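Local coordinates for hypothetical protein (PDB 1SFS) that is of unknown function but may be a bacterial lysozyme with a glycoside hydrolase-like domain, at residues A[33-45]-A[67-81]. Numbering follows the deposited sequence.
Sequences DSAQVVTDQLFQC and SEGLTRDEIVRIRNY
Val38 is held through both its backbone N and its carbonyl O by the helix 72-80, an instance of acidic and basic side chains satisfying the backbone of a loop. Its carbonyl O lies in the guanidinium plane of Arg77 and takes two bonds side-on, from NE and NH1, each 2.8 Å; the Arg77 chain bends at chi3 (51°) to present that edge. Val38 N points at Glu74 OE1 in a straight bond of 2.8 Å, meeting the carboxylate from above its plane. One helical turn further on, Ile78 CD1 packs against Val38 CG2.

Beyond the loop, the Phe43 and Tyr81 rings stack face to face, centroids 3.6 Å apart and planes at 5°, while Tyr81 OH gives a very short 2.5 Å bond to Asp40 OD1. Replacing Tyr81 by an alanine is likely to uncover one face of Phe43 and leave Asp40 OD1 without its hydroxyl partner. Gln44 NE2 also reaches Asp40 OD1, its amide held through OE1 by Arg47 NE. At the other end, Glu68 OE1 accepts from Val37 N through its anti lone pair, and Glu68 N bonds Ala35 O.

Thr71 OG1 accepts from Glu74 N and Thr39 OG1 from Leu42 N, N-capping helices 72-80 and 40-49. Arg58 of the neighbouring parallel strand 55-59 positions Glu74 by a salt bridge to OE1, so the buried carboxylate's charge is probably stabilised where it binds Val38 N.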
loop_
_atom_site.group_PDB
_atom_site.type_symbol
_atom_site.label_atom_id
_atom_site.label_comp_id
_atom_site.label_asym_id
_atom_site.label_seq_id
_atom_site.Cartn_x
_atom_site.Cartn_y
_atom_site.Cartn_z
ATOM N N ASP A 33 8.032 -3.231 -3.841
ATOM C CA ASP A 33 7.915 -2.894 -2.433
ATOM C C ASP A 33 8.925 -3.778 -1.671
ATOM O O ASP A 33 9.316 -4.846 -2.156
ATOM C CB ASP A 33 6.479 -3.051 -1.904
ATOM C CG ASP A 33 5.962 -4.444 -1.955
ATOM O OD1 ASP A 33 6.354 -5.231 -1.029
ATOM O OD2 ASP A 33 5.200 -4.788 -2.880
ATOM N N SER A 34 9.306 -3.326 -0.484
ATOM C CA SER A 34 10.217 -4.104 0.334
ATOM C C SER A 34 10.029 -3.813 1.808
ATOM O O SER A 34 9.789 -2.689 2.231
ATOM C CB SER A 34 11.663 -3.832 -0.063
ATOM O OG SER A 34 12.059 -2.491 0.125
ATOM N N ALA A 35 10.246 -4.864 2.603
ATOM C CA ALA A 35 10.301 -4.741 4.041
ATOM C C ALA A 35 11.496 -3.916 4.512
ATOM O O ALA A 35 11.425 -3.196 5.481
ATOM C CB ALA A 35 10.358 -6.113 4.660
ATOM N N GLN A 36 12.614 -4.043 3.796
ATOM C CA GLN A 36 13.853 -3.374 4.209
ATOM C C GLN A 36 13.996 -2.019 3.514
ATOM O O GLN A 36 13.395 -1.697 2.496
ATOM C CB GLN A 36 15.040 -4.331 4.067
ATOM C CG GLN A 36 15.431 -4.448 2.649
ATOM C CD GLN A 36 16.442 -5.600 2.492
ATOM O OE1 GLN A 36 16.138 -6.772 2.505
ATOM N NE2 GLN A 36 17.713 -5.262 2.261
ATOM N N VAL A 37 14.861 -1.199 4.129
ATOM C CA VAL A 37 15.238 0.115 3.642
ATOM C C VAL A 37 15.792 0.066 2.218
ATOM O O VAL A 37 16.614 -0.825 1.884
ATOM C CB VAL A 37 16.291 0.729 4.584
ATOM C CG1 VAL A 37 16.988 1.974 4.043
ATOM C CG2 VAL A 37 15.655 0.972 5.932
ATOM N N VAL A 38 15.415 1.071 1.450
ATOM C CA VAL A 38 15.994 1.245 0.122
ATOM C C VAL A 38 17.340 1.921 0.286
ATOM O O VAL A 38 17.415 3.136 0.342
ATOM C CB VAL A 38 15.091 2.061 -0.779
ATOM C CG1 VAL A 38 15.642 2.041 -2.206
ATOM C CG2 VAL A 38 13.674 1.529 -0.797
ATOM N N THR A 39 18.391 1.175 0.311
ATOM C CA THR A 39 19.750 1.679 0.181
ATOM C C THR A 39 20.058 1.822 -1.283
ATOM O O THR A 39 19.370 1.292 -2.166
ATOM C CB THR A 39 20.713 0.669 0.841
ATOM O OG1 THR A 39 20.598 -0.535 0.092
ATOM C CG2 THR A 39 20.455 0.514 2.333
ATOM N N ASP A 40 21.157 2.511 -1.589
ATOM C CA ASP A 40 21.583 2.569 -2.989
ATOM C C ASP A 40 21.842 1.192 -3.536
ATOM O O ASP A 40 21.506 0.884 -4.678
ATOM C CB ASP A 40 22.821 3.424 -3.214
ATOM C CG ASP A 40 23.112 3.574 -4.729
ATOM O OD1 ASP A 40 22.309 4.157 -5.483
ATOM O OD2 ASP A 40 24.185 3.136 -5.217
ATOM N N GLN A 41 22.427 0.332 -2.688
ATOM C CA GLN A 41 22.695 -1.060 -3.094
ATOM C C GLN A 41 21.418 -1.788 -3.502
ATOM O O GLN A 41 21.429 -2.428 -4.561
ATOM C CB GLN A 41 23.488 -1.803 -2.033
ATOM C CG GLN A 41 24.958 -1.400 -2.083
ATOM C CD GLN A 41 25.859 -1.958 -3.153
ATOM O OE1 GLN A 41 25.416 -2.698 -4.024
ATOM N NE2 GLN A 41 27.169 -1.677 -3.179
ATOM N N LEU A 42 20.345 -1.665 -2.736
ATOM C CA LEU A 42 19.103 -2.352 -3.059
ATOM C C LEU A 42 18.482 -1.724 -4.294
ATOM O O LEU A 42 17.962 -2.432 -5.154
ATOM C CB LEU A 42 18.138 -2.325 -1.876
ATOM C CG LEU A 42 16.806 -3.033 -2.080
ATOM C CD1 LEU A 42 16.945 -4.485 -2.498
ATOM C CD2 LEU A 42 15.968 -2.946 -0.851
ATOM N N PHE A 43 18.485 -0.397 -4.407
ATOM C CA PHE A 43 17.962 0.252 -5.629
ATOM C C PHE A 43 18.696 -0.237 -6.819
ATOM O O PHE A 43 18.049 -0.549 -7.855
ATOM C CB PHE A 43 18.017 1.792 -5.455
ATOM C CG PHE A 43 17.630 2.469 -6.736
ATOM C CD1 PHE A 43 16.342 2.602 -7.186
ATOM C CD2 PHE A 43 18.642 2.973 -7.556
ATOM C CE1 PHE A 43 16.027 3.171 -8.452
ATOM C CE2 PHE A 43 18.401 3.534 -8.784
ATOM C CZ PHE A 43 17.107 3.586 -9.188
ATOM N N GLN A 44 20.003 -0.254 -6.780
ATOM C CA GLN A 44 20.761 -0.704 -7.968
ATOM C C GLN A 44 20.501 -2.147 -8.280
ATOM O O GLN A 44 20.483 -2.496 -9.481
ATOM C CB GLN A 44 22.256 -0.418 -7.731
ATOM C CG GLN A 44 22.626 1.048 -7.578
ATOM C CD GLN A 44 22.240 2.014 -8.670
ATOM O OE1 GLN A 44 22.012 1.618 -9.820
ATOM N NE2 GLN A 44 22.069 3.292 -8.353
ATOM N N CYS A 45 20.308 -3.006 -7.287
ATOM C CA CYS A 45 19.925 -4.394 -7.549
ATOM C C CYS A 45 18.672 -4.423 -8.380
ATOM O O CYS A 45 18.584 -5.089 -9.415
ATOM C CB CYS A 45 19.684 -5.200 -6.260
ATOM S SG CYS A 45 19.295 -6.955 -6.450
ATOM N N SER A 67 9.206 -5.495 9.397
ATOM C CA SER A 67 9.446 -4.363 8.498
ATOM C C SER A 67 10.403 -3.390 9.146
ATOM O O SER A 67 10.362 -3.184 10.363
ATOM C CB SER A 67 8.144 -3.620 8.182
ATOM O OG SER A 67 7.445 -3.162 9.356
ATOM N N GLU A 68 11.182 -2.760 8.309
ATOM C CA GLU A 68 12.031 -1.635 8.675
ATOM C C GLU A 68 11.312 -0.363 8.337
ATOM O O GLU A 68 10.807 -0.181 7.214
ATOM C CB GLU A 68 13.353 -1.731 7.950
ATOM C CG GLU A 68 14.130 -2.985 8.308
ATOM C CD GLU A 68 15.510 -3.109 7.747
ATOM O OE1 GLU A 68 15.851 -2.464 6.730
ATOM O OE2 GLU A 68 16.304 -3.838 8.424
ATOM N N GLY A 69 11.241 0.577 9.277
ATOM C CA GLY A 69 10.574 1.813 9.019
ATOM C C GLY A 69 11.319 2.760 8.113
ATOM O O GLY A 69 12.547 2.820 8.055
ATOM N N LEU A 70 10.578 3.632 7.457
ATOM C CA LEU A 70 11.093 4.741 6.705
ATOM C C LEU A 70 11.828 5.750 7.572
ATOM O O LEU A 70 11.529 5.840 8.753
ATOM C CB LEU A 70 9.937 5.448 5.979
ATOM C CG LEU A 70 9.464 4.808 4.682
ATOM C CD1 LEU A 70 8.058 5.323 4.335
ATOM C CD2 LEU A 70 10.465 5.042 3.552
ATOM N N THR A 71 12.741 6.473 6.983
ATOM C CA THR A 71 13.362 7.641 7.576
ATOM C C THR A 71 13.314 8.756 6.550
ATOM O O THR A 71 13.171 8.528 5.344
ATOM C CB THR A 71 14.840 7.410 7.943
ATOM O OG1 THR A 71 15.603 7.087 6.780
ATOM C CG2 THR A 71 14.942 6.309 8.994
ATOM N N ARG A 72 13.519 9.982 7.017
ATOM C CA ARG A 72 13.635 11.095 6.099
ATOM C C ARG A 72 14.792 10.897 5.148
ATOM O O ARG A 72 14.670 11.197 3.944
ATOM C CB ARG A 72 13.742 12.425 6.869
ATOM C CG ARG A 72 12.425 12.783 7.522
ATOM C CD ARG A 72 12.491 14.211 7.992
ATOM N NE ARG A 72 11.271 14.741 8.528
ATOM C CZ ARG A 72 10.628 15.844 8.162
ATOM N NH1 ARG A 72 11.017 16.635 7.176
ATOM N NH2 ARG A 72 9.510 16.131 8.842
ATOM N N ASP A 73 15.952 10.427 5.594
ATOM C CA ASP A 73 17.116 10.195 4.739
ATOM C C ASP A 73 16.793 9.197 3.611
ATOM O O ASP A 73 17.149 9.350 2.446
ATOM C CB ASP A 73 18.293 9.705 5.546
ATOM C CG ASP A 73 18.992 10.779 6.361
ATOM O OD1 ASP A 73 19.881 10.424 7.143
ATOM O OD2 ASP A 73 18.680 11.959 6.195
ATOM N N GLU A 74 16.065 8.130 3.977
ATOM C CA GLU A 74 15.680 7.180 2.961
ATOM C C GLU A 74 14.717 7.813 1.949
ATOM O O GLU A 74 14.861 7.542 0.751
ATOM C CB GLU A 74 15.042 5.972 3.629
ATOM C CG GLU A 74 14.611 4.913 2.641
ATOM C CD GLU A 74 13.861 3.731 3.201
ATOM O OE1 GLU A 74 13.509 2.872 2.383
ATOM O OE2 GLU A 74 13.629 3.651 4.436
ATOM N N ILE A 75 13.754 8.595 2.396
ATOM C CA ILE A 75 12.861 9.237 1.436
ATOM C C ILE A 75 13.616 10.124 0.465
ATOM O O ILE A 75 13.332 10.109 -0.728
ATOM C CB ILE A 75 11.753 9.997 2.210
ATOM C CG1 ILE A 75 10.845 8.969 2.935
ATOM C CG2 ILE A 75 10.995 10.916 1.280
ATOM C CD1 ILE A 75 9.855 9.588 3.869
ATOM N N VAL A 76 14.580 10.901 0.976
ATOM C CA VAL A 76 15.388 11.734 0.121
ATOM C C VAL A 76 16.061 10.884 -0.932
ATOM O O VAL A 76 16.096 11.229 -2.140
ATOM C CB VAL A 76 16.455 12.523 0.936
ATOM C CG1 VAL A 76 17.532 13.099 0.050
ATOM C CG2 VAL A 76 15.762 13.615 1.752
ATOM N N ARG A 77 16.637 9.759 -0.540
ATOM C CA ARG A 77 17.292 8.962 -1.570
ATOM C C ARG A 77 16.319 8.408 -2.613
ATOM O O ARG A 77 16.575 8.446 -3.817
ATOM C CB ARG A 77 18.083 7.875 -0.848
ATOM C CG ARG A 77 18.744 6.940 -1.838
ATOM C CD ARG A 77 19.756 6.015 -1.167
ATOM N NE ARG A 77 19.168 5.345 -0.031
ATOM C CZ ARG A 77 19.261 5.597 1.260
ATOM N NH1 ARG A 77 18.621 4.883 2.112
ATOM N NH2 ARG A 77 20.057 6.589 1.694
ATOM N N ILE A 78 15.163 7.854 -2.126
ATOM C CA ILE A 78 14.225 7.308 -3.083
ATOM C C ILE A 78 13.828 8.369 -4.103
ATOM O O ILE A 78 13.808 8.127 -5.306
ATOM C CB ILE A 78 13.004 6.697 -2.340
ATOM C CG1 ILE A 78 13.434 5.516 -1.463
ATOM C CG2 ILE A 78 11.944 6.292 -3.334
ATOM C CD1 ILE A 78 12.350 5.037 -0.512
ATOM N N ARG A 79 13.498 9.557 -3.610
ATOM C CA ARG A 79 13.090 10.630 -4.505
ATOM C C ARG A 79 14.220 11.052 -5.403
ATOM O O ARG A 79 13.974 11.505 -6.533
ATOM C CB ARG A 79 12.524 11.789 -3.703
ATOM C CG ARG A 79 11.266 11.414 -2.924
ATOM C CD ARG A 79 10.558 12.515 -2.215
ATOM N NE ARG A 79 9.874 13.357 -3.226
ATOM C CZ ARG A 79 10.155 14.566 -3.675
ATOM N NH1 ARG A 79 9.329 15.078 -4.613
ATOM N NH2 ARG A 79 11.197 15.195 -3.211
ATOM N N ASN A 80 15.476 10.931 -4.978
ATOM C CA ASN A 80 16.632 11.258 -5.818
ATOM C C ASN A 80 16.675 10.404 -7.046
ATOM O O ASN A 80 17.220 10.841 -8.077
ATOM C CB ASN A 80 17.873 11.163 -4.955
ATOM C CG ASN A 80 19.158 10.957 -5.708
ATOM O OD1 ASN A 80 19.585 9.894 -5.994
ATOM N ND2 ASN A 80 19.727 12.075 -6.004
ATOM N N TYR A 81 16.123 9.191 -7.029
ATOM C CA TYR A 81 16.044 8.327 -8.195
ATOM C C TYR A 81 14.832 8.580 -9.075
ATOM O O TYR A 81 14.606 7.878 -10.053
ATOM C CB TYR A 81 16.079 6.875 -7.746
ATOM C CG TYR A 81 17.260 6.466 -6.953
ATOM C CD1 TYR A 81 18.536 6.657 -7.369
ATOM C CD2 TYR A 81 17.032 5.842 -5.721
ATOM C CE1 TYR A 81 19.603 6.225 -6.554
ATOM C CE2 TYR A 81 18.003 5.412 -4.908
ATOM C CZ TYR A 81 19.296 5.629 -5.351
ATOM O OH TYR A 81 20.291 5.176 -4.494
#